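GH26C (Muricauda sp. MAR_2010_75, PDB 6Q78) probably hydrolyses internal beta-1,4-mannosidic bonds of mannans, as a TIM-barrel beta-mannanase of glycoside hydrolase family 26. Local coordinates at residues Met57-Ala62 against Tyr255-Leu260; Tyr299-Asn304 against Val310-Gln315. All coordinates share one frame; numbering follows the deposited sequence.

In the fold
The chain folds as a TIM barrel, and the two contacts follow one another along it without nesting or crossing. Contact 1 begins near the N terminus, in the loop before helix 64-76. It closes only 193 residues later, at the end of helix 242-259. The chain between them holds the first four barrel strands, so contact 1 ties the start of the barrel to its middle. Contact 2 is local. It closes a short loop where strand 293-298 leads into helix 306-327. The two centres are about 35 Å apart, on opposite sides of the chain's centre. Contact 1 sits at the N-terminal ends of the barrel strands, contact 2 at their C-terminal ends.

Contact 1: residues Met57-Ala62 against Tyr255-Leu260; sequences MVNPDA and YLKNTL
The amide of Asn59 is the flat group of this contact, and the aliphatic chain of Lys257 lies over one of its faces. Lys257 CG stands over the amide carbon, with CG to Asn59 CG at 3.9 Å. Lys257 CD sits nearer the root of the side chain, 3.5 Å from Asn59 CB. The two side chains run alongside each other in opposite directions. On the other face the backbone N of Asp61 donates to Asn59 OD1 at 2.9 Å, from above the carbonyl plane. Asn59 ND2 is hydrogen-bonded to Asn263 OD1. The amide is thus fixed from several directions. Val58 adds an apolar touch: its CG1 lies 3.9 Å from Lys257 CE. Lys257 first runs straight out from the helix, with CG anti to the backbone N (chi1 167°). It then bends at chi3 and chi4 (65° and 75°). The bends carry NZ back to its own helix, where it bonds to Asn258 OD1 at 2.9 Å. The lysine therefore meets the loop with its methylenes, not its charge. With an alanine in place of Lys257, one face of the Asn59 amide is likely to lose its cover and Asn258 OD1 its lysine donor. Asn59 forms an Asx turn, laid over a type I beta turn from Asn59 to Ala62. Helix 242-259 ends beside it in a pi-turn, with Leu260 N bonded to Tyr255 O. The contact packs the turn before helix 64-76, which precedes the first barrel strand, against the C-terminal end of helix 242-259, at the foot of the TIM barrel.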
ATOM      1  N   MET A  57       3.977  -6.628 -17.010  1.00 14.72           N
ATOM      2  CA  MET A  57       3.368  -5.488 -16.336  1.00 12.43           C
ATOM      3  C   MET A  57       1.960  -5.204 -16.849  1.00 12.70           C
ATOM      4  O   MET A  57       1.649  -5.421 -18.024  1.00 13.61           O
ATOM      5  CB  MET A  57       4.212  -4.237 -16.529  1.00 11.78           C
ATOM      6  CG  MET A  57       5.535  -4.364 -15.818  1.00 12.71           C
ATOM      7  SD  MET A  57       6.642  -2.968 -16.135  1.00 14.91           S
ATOM      8  CE  MET A  57       5.694  -1.600 -15.401  1.00 15.12           C
ATOM      9  N   VAL A  58       1.102  -4.690 -15.949  1.00 12.02           N
ATOM     10  CA  VAL A  58      -0.219  -4.234 -16.389  1.00 12.36           C
ATOM     11  C   VAL A  58      -0.064  -3.223 -17.515  1.00 12.51           C
ATOM     12  O   VAL A  58      -0.813  -3.239 -18.509  1.00 13.60           O
ATOM     13  CB  VAL A  58      -1.003  -3.633 -15.202  1.00 12.23           C
ATOM     14  CG1 VAL A  58      -2.239  -2.892 -15.704  1.00 12.32           C
ATOM     15  CG2 VAL A  58      -1.414  -4.722 -14.283  1.00 11.91           C
ATOM     16  N   ASN A  59       0.899  -2.314 -17.374  1.00 13.38           N
ATOM     17  CA  ASN A  59       1.091  -1.268 -18.377  1.00 14.39           C
ATOM     18  C   ASN A  59       2.444  -1.443 -19.050  1.00 12.15           C
ATOM     19  O   ASN A  59       3.460  -0.946 -18.548  1.00 12.22           O
ATOM     20  CB  ASN A  59       0.960   0.121 -17.756  1.00 12.49           C
ATOM     21  CG  ASN A  59       1.136   1.209 -18.766  1.00 15.17           C
ATOM     22  OD1 ASN A  59       1.201   0.936 -19.978  1.00 12.77           O
ATOM     23  ND2 ASN A  59       1.193   2.459 -18.295  1.00 14.37           N
ATOM     24  N   PRO A  60       2.509  -2.162 -20.171  1.00 14.02           N
ATOM     25  CA  PRO A  60       3.788  -2.298 -20.876  1.00 13.91           C
ATOM     26  C   PRO A  60       4.327  -0.978 -21.416  1.00 14.63           C
ATOM     27  O   PRO A  60       5.485  -0.942 -21.848  1.00 17.67           O
ATOM     28  CB  PRO A  60       3.457  -3.280 -22.007  1.00 18.43           C
ATOM     29  CG  PRO A  60       2.003  -3.156 -22.188  1.00 23.68           C
ATOM     30  CD  PRO A  60       1.424  -2.902 -20.838  1.00 15.43           C
ATOM     31  N   ASP A  61       3.524   0.086 -21.438  1.00 15.91           N
ATOM     32  CA  ASP A  61       3.961   1.409 -21.871  1.00 17.80           C
ATOM     33  C   ASP A  61       4.357   2.300 -20.702  1.00 15.16           C
ATOM     34  O   ASP A  61       4.426   3.527 -20.852  1.00 17.01           O
ATOM     35  CB  ASP A  61       2.871   2.077 -22.709  1.00 18.35           C
ATOM     36  CG  ASP A  61       2.533   1.283 -23.958  1.00 27.65           C
ATOM     37  OD1 ASP A  61       3.466   0.841 -24.652  1.00 30.14           O
ATOM     38  OD2 ASP A  61       1.327   1.087 -24.237  1.00 31.32           O
ATOM     39  N   ALA A  62       4.626   1.706 -19.542  1.00 11.86           N
ATOM     40  CA  ALA A  62       4.993   2.476 -18.363  1.00 11.64           C
ATOM     41  C   ALA A  62       6.322   3.221 -18.566  1.00 10.65           C
ATOM     42  O   ALA A  62       7.141   2.860 -19.429  1.00 12.77           O
ATOM     43  CB  ALA A  62       5.109   1.517 -17.179  1.00 12.27           C
ATOM     44  N   TYR A 255      -9.313   2.996 -17.292  1.00  9.75           N
ATOM     45  CA  TYR A 255      -9.522   4.432 -17.422  1.00 10.16           C
ATOM     46  C   TYR A 255      -8.249   5.201 -17.088  1.00 11.29           C
ATOM     47  O   TYR A 255      -7.889   6.156 -17.796  1.00 11.66           O
ATOM     48  CB  TYR A 255     -10.677   4.867 -16.520  1.00 10.15           C
ATOM     49  CG  TYR A 255     -11.250   6.232 -16.872  1.00  9.93           C
ATOM     50  CD1 TYR A 255     -12.039   6.398 -17.992  1.00 11.60           C
ATOM     51  CD2 TYR A 255     -11.026   7.341 -16.070  1.00 11.81           C
ATOM     52  CE1 TYR A 255     -12.569   7.631 -18.318  1.00 15.47           C
ATOM     53  CE2 TYR A 255     -11.576   8.586 -16.382  1.00 12.04           C
ATOM     54  CZ  TYR A 255     -12.328   8.721 -17.514  1.00 12.63           C
ATOM     55  OH  TYR A 255     -12.872   9.955 -17.854  1.00 14.71           O
ATOM     56  N   LEU A 256      -7.546   4.787 -16.027  1.00 10.16           N
ATOM     57  CA  LEU A 256      -6.295   5.457 -15.669  1.00 11.00           C
ATOM     58  C   LEU A 256      -5.194   5.212 -16.698  1.00 12.44           C
ATOM     59  O   LEU A 256      -4.542   6.160 -17.162  1.00 10.83           O
ATOM     60  CB  LEU A 256      -5.815   4.968 -14.314  1.00  8.96           C
ATOM     61  CG  LEU A 256      -6.647   5.548 -13.156  1.00  7.65           C
ATOM     62  CD1 LEU A 256      -6.359   4.777 -11.894  1.00  8.79           C
ATOM     63  CD2 LEU A 256      -6.269   7.006 -12.963  1.00 10.45           C
ATOM     64  N   LYS A 257      -4.997   3.951 -17.091  1.00 11.06           N
ATOM     65  CA  LYS A 257      -3.884   3.604 -17.981  1.00 15.09           C
ATOM     66  C   LYS A 257      -4.134   4.048 -19.414  1.00 12.63           C
ATOM     67  O   LYS A 257      -3.245   4.608 -20.069  1.00 15.08           O
ATOM     68  CB  LYS A 257      -3.647   2.097 -17.906  1.00 13.15           C
ATOM     69  CG  LYS A 257      -2.742   1.538 -18.994  1.00 21.78           C
ATOM     70  CD  LYS A 257      -2.426   0.063 -18.691  1.00 20.38           C
ATOM     71  CE  LYS A 257      -3.636  -0.819 -18.759  1.00 29.43           C
ATOM     72  NZ  LYS A 257      -3.973  -1.011 -20.189  1.00 27.13           N
ATOM     73  N   ASN A 258      -5.337   3.817 -19.930  1.00 13.30           N
ATOM     74  CA  ASN A 258      -5.620   4.051 -21.335  1.00 13.58           C
ATOM     75  C   ASN A 258      -6.252   5.421 -21.575  1.00 15.59           C
ATOM     76  O   ASN A 258      -5.667   6.254 -22.266  1.00 22.48           O
ATOM     77  CB  ASN A 258      -6.463   2.887 -21.879  1.00 14.62           C
ATOM     78  CG  ASN A 258      -5.722   1.562 -21.779  1.00 20.96           C
ATOM     79  OD1 ASN A 258      -6.222   0.589 -21.222  1.00 44.18           O
ATOM     80  ND2 ASN A 258      -4.512   1.531 -22.301  1.00 33.73           N
ATOM     81  N   THR A 259      -7.424   5.691 -20.997  1.00 12.41           N
ATOM     82  CA  THR A 259      -8.085   6.970 -21.255  1.00 15.31           C
ATOM     83  C   THR A 259      -7.250   8.153 -20.782  1.00 14.73           C
ATOM     84  O   THR A 259      -7.137   9.163 -21.492  1.00 15.07           O
ATOM     85  CB  THR A 259      -9.471   6.968 -20.616  1.00 18.36           C
ATOM     86  OG1 THR A 259     -10.207   5.872 -21.159  1.00 18.79           O
ATOM     87  CG2 THR A 259     -10.216   8.251 -20.933  1.00 17.29           C
ATOM     88  N   LEU A 260      -6.654   8.052 -19.589  1.00 13.37           N
ATOM     89  CA  LEU A 260      -5.941   9.178 -18.987  1.00 11.86           C
ATOM     90  C   LEU A 260      -4.422   9.060 -19.135  1.00 14.37           C
ATOM     91  O   LEU A 260      -3.689   9.904 -18.606  1.00 15.10           O
ATOM     92  CB  LEU A 260      -6.323   9.330 -17.503  1.00 10.72           C
ATOM     93  CG  LEU A 260      -7.823   9.487 -17.283  1.00 12.27           C
ATOM     94  CD1 LEU A 260      -8.086   9.603 -15.819  1.00 11.26           C
ATOM     95  CD2 LEU A 260      -8.375  10.702 -18.045  1.00 16.50           C
TER

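Contact 2: residues Tyr299-Asn304 against Val310-Gln315; sequences YGDFNN and VERANQ
A beta-alpha loop of the barrel folds back here on the helix it leads into, and a salt bridge from Asp301 to Arg312 pins it. Asp301 sits in the short 3-10 segment 300-302. Arg312 grips it side-on, with two nitrogens on one oxygen. Arg312 NE reaches Asp301 OD1 at 2.9 Å with an N-H...O angle of 158°. Arg312 NH2 reaches the same Asp301 OD1 at 3.2 Å and is more bent. Both come from one face of the carboxylate, while OD1 lies near the guanidinium plane. The two planes stand 70° apart. The bend of Arg312 at chi3 (-54°) swings the guanidinium back to the loop. Asp301 OD2 has its own partners, a hydrogen bond from Asn298 and a salt bridge to Lys316. The two positive charges would probably keep this carboxylate ionised. Beside the polar grip, Ala313 CB packs 3.6 Å from Phe302 CZ and 4.0 Å from Asp301 CB. Leu356 and Ala359 of helix 351-361 also touch the Phe302 side chain. Charge and apolar packing together hold the turn after strand 293-298 onto helix 306-327, at the barrel end where TIM-barrel enzymes carry their active sites.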
ATOM      1  N   TYR A 299      -3.590  -7.176  10.395  1.00  9.66           N
ATOM      2  CA  TYR A 299      -3.406  -6.836  11.799  1.00 10.09           C
ATOM      3  C   TYR A 299      -3.969  -7.917  12.714  1.00 10.89           C
ATOM      4  O   TYR A 299      -3.392  -8.185  13.772  1.00 12.01           O
ATOM      5  CB  TYR A 299      -4.159  -5.538  12.129  1.00  9.99           C
ATOM      6  CG  TYR A 299      -3.728  -4.345  11.279  1.00 10.59           C
ATOM      7  CD1 TYR A 299      -4.306  -4.101  10.027  1.00 11.11           C
ATOM      8  CD2 TYR A 299      -2.700  -3.505  11.712  1.00  9.19           C
ATOM      9  CE1 TYR A 299      -3.916  -2.979   9.274  1.00 10.89           C
ATOM     10  CE2 TYR A 299      -2.281  -2.447  10.955  1.00  9.76           C
ATOM     11  CZ  TYR A 299      -2.908  -2.181   9.755  1.00  9.66           C
ATOM     12  OH  TYR A 299      -2.488  -1.080   9.003  1.00 11.67           O
ATOM     13  N   GLY A 300      -5.061  -8.562  12.310  1.00 11.76           N
ATOM     14  CA  GLY A 300      -5.771  -9.441  13.228  1.00 12.57           C
ATOM     15  C   GLY A 300      -4.955 -10.629  13.712  1.00 12.48           C
ATOM     16  O   GLY A 300      -5.047 -11.008  14.886  1.00 13.26           O
ATOM     17  N   ASP A 301      -4.133 -11.225  12.824  1.00 13.21           N
ATOM     18  CA  ASP A 301      -3.386 -12.395  13.268  1.00 15.12           C
ATOM     19  C   ASP A 301      -2.233 -12.036  14.186  1.00 13.63           C
ATOM     20  O   ASP A 301      -1.701 -12.932  14.860  1.00 13.85           O
ATOM     21  CB  ASP A 301      -2.915 -13.216  12.076  1.00 13.07           C
ATOM     22  CG  ASP A 301      -4.073 -13.843  11.314  1.00 15.30           C
ATOM     23  OD1 ASP A 301      -5.069 -14.251  11.960  1.00 16.58           O
ATOM     24  OD2 ASP A 301      -3.981 -13.914  10.066  1.00 15.01           O
ATOM     25  N   PHE A 302      -1.918 -10.750  14.299  1.00 13.21           N
ATOM     26  CA  PHE A 302      -0.877 -10.251  15.184  1.00 14.04           C
ATOM     27  C   PHE A 302      -1.423  -9.629  16.466  1.00 14.71           C
ATOM     28  O   PHE A 302      -0.639  -9.244  17.338  1.00 15.60           O
ATOM     29  CB  PHE A 302       0.013  -9.249  14.443  1.00 14.42           C
ATOM     30  CG  PHE A 302       0.784  -9.851  13.293  1.00 11.59           C
ATOM     31  CD1 PHE A 302       1.777 -10.795  13.524  1.00 13.68           C
ATOM     32  CD2 PHE A 302       0.504  -9.488  11.983  1.00 13.98           C
ATOM     33  CE1 PHE A 302       2.481 -11.359  12.479  1.00 14.60           C
ATOM     34  CE2 PHE A 302       1.221 -10.052  10.927  1.00 13.88           C
ATOM     35  CZ  PHE A 302       2.222 -10.986  11.188  1.00 14.08           C
ATOM     36  N   ASN A 303      -2.743  -9.568  16.636  1.00 13.45           N
ATOM     37  CA  ASN A 303      -3.318  -8.813  17.752  1.00 16.61           C
ATOM     38  C   ASN A 303      -3.435  -9.713  18.981  1.00 15.00           C
ATOM     39  O   ASN A 303      -4.502 -10.233  19.328  1.00 16.62           O
ATOM     40  CB  ASN A 303      -4.663  -8.206  17.364  1.00 18.49           C
ATOM     41  CG  ASN A 303      -5.128  -7.166  18.380  1.00 25.60           C
ATOM     42  OD1 ASN A 303      -4.607  -7.107  19.485  1.00 27.69           O
ATOM     43  ND2 ASN A 303      -6.095  -6.335  17.996  1.00 40.58           N
ATOM     44  N   ASN A 304      -2.290  -9.916  19.643  1.00 16.16           N
ATOM     45  CA  ASN A 304      -2.210 -10.758  20.840  1.00 17.72           C
ATOM     46  C   ASN A 304      -2.813 -12.143  20.597  1.00 17.64           C
ATOM     47  O   ASN A 304      -3.613 -12.638  21.391  1.00 22.65           O
ATOM     48  CB  ASN A 304      -2.937 -10.125  22.031  1.00 19.63           C
ATOM     49  CG  ASN A 304      -2.357  -8.824  22.470  0.65 21.54           C
ATOM     50  OD1 ASN A 304      -2.985  -7.773  22.304  0.43 22.16           O
ATOM     51  ND2 ASN A 304      -1.185  -8.873  23.082  0.50 20.35           N
ATOM     52  N   VAL A 310       0.623 -16.055  14.569  1.00 15.50           N
ATOM     53  CA  VAL A 310       1.804 -15.963  13.717  1.00 15.61           C
ATOM     54  C   VAL A 310       1.756 -17.000  12.605  1.00 21.45           C
ATOM     55  O   VAL A 310       2.105 -16.699  11.449  1.00 17.73           O
ATOM     56  CB  VAL A 310       3.084 -16.098  14.564  1.00 17.13           C
ATOM     57  CG1 VAL A 310       4.324 -16.065  13.666  1.00 19.46           C
ATOM     58  CG2 VAL A 310       3.135 -14.975  15.606  1.00 18.41           C
ATOM     59  N   GLU A 311       1.365 -18.240  12.940  1.00 16.30           N
ATOM     60  CA  GLU A 311       1.272 -19.300  11.936  1.00 18.09           C
ATOM     61  C   GLU A 311       0.218 -18.967  10.879  1.00 17.81           C
ATOM     62  O   GLU A 311       0.469 -19.097   9.675  1.00 17.04           O
ATOM     63  CB  GLU A 311       0.957 -20.642  12.602  1.00 19.70           C
ATOM     64  CG  GLU A 311       1.999 -21.081  13.616  1.00 27.32           C
ATOM     65  CD  GLU A 311       1.593 -22.355  14.342  0.31 21.93           C
ATOM     66  OE1 GLU A 311       1.730 -22.403  15.582  0.18 29.06           O
ATOM     67  OE2 GLU A 311       1.132 -23.303  13.672  0.66 31.81           O
ATOM     68  N   ARG A 312      -0.978 -18.547  11.310  1.00 15.64           N
ATOM     69  CA  ARG A 312      -1.983 -18.102  10.342  1.00 17.57           C
ATOM     70  C   ARG A 312      -1.423 -17.023   9.423  1.00 13.74           C
ATOM     71  O   ARG A 312      -1.617 -17.071   8.206  1.00 14.89           O
ATOM     72  CB  ARG A 312      -3.236 -17.582  11.061  1.00 14.84           C
ATOM     73  CG  ARG A 312      -3.944 -18.645  11.853  1.00 17.98           C
ATOM     74  CD  ARG A 312      -5.351 -18.207  12.281  1.00 19.18           C
ATOM     75  NE  ARG A 312      -5.392 -16.934  13.015  1.00 15.41           N
ATOM     76  CZ  ARG A 312      -5.370 -16.810  14.346  1.00 18.29           C
ATOM     77  NH1 ARG A 312      -5.250 -17.867  15.124  1.00 17.10           N
ATOM     78  NH2 ARG A 312      -5.447 -15.602  14.890  1.00 18.60           N
ATOM     79  N   ALA A 313      -0.752 -16.018   9.993  1.00 13.90           N
ATOM     80  CA  ALA A 313      -0.229 -14.933   9.162  1.00 12.41           C
ATOM     81  C   ALA A 313       0.773 -15.452   8.138  1.00 15.49           C
ATOM     82  O   ALA A 313       0.759 -15.039   6.974  1.00 14.38           O
ATOM     83  CB  ALA A 313       0.415 -13.850  10.035  1.00 15.08           C
ATOM     84  N   ASN A 314       1.650 -16.365   8.550  1.00 15.64           N
ATOM     85  CA  ASN A 314       2.611 -16.922   7.605  1.00 15.74           C
ATOM     86  C   ASN A 314       1.927 -17.752   6.521  1.00 14.63           C
ATOM     87  O   ASN A 314       2.307 -17.676   5.337  1.00 15.42           O
ATOM     88  CB  ASN A 314       3.622 -17.771   8.367  1.00 14.30           C
ATOM     89  CG  ASN A 314       4.661 -18.403   7.466  1.00 18.33           C
ATOM     90  OD1 ASN A 314       4.688 -19.629   7.312  1.00 18.19           O
ATOM     91  ND2 ASN A 314       5.526 -17.573   6.868  1.00 16.34           N
ATOM     92  N   GLN A 315       0.947 -18.564   6.899  1.00 14.38           N
ATOM     93  CA  GLN A 315       0.239 -19.389   5.921  1.00 14.59           C
ATOM     94  C   GLN A 315      -0.479 -18.526   4.889  1.00 15.49           C
ATOM     95  O   GLN A 315      -0.502 -18.855   3.692  1.00 16.62           O
ATOM     96  CB  GLN A 315      -0.760 -20.314   6.629  1.00 15.14           C
ATOM     97  CG  GLN A 315      -0.052 -21.425   7.398  1.00 21.01           C
ATOM     98  CD  GLN A 315      -0.945 -22.164   8.360  1.00 25.67           C
ATOM     99  OE1 GLN A 315      -2.094 -21.796   8.566  1.00 22.12           O
ATOM    100  NE2 GLN A 315      -0.412 -23.220   8.959  1.00 26.27           N
TER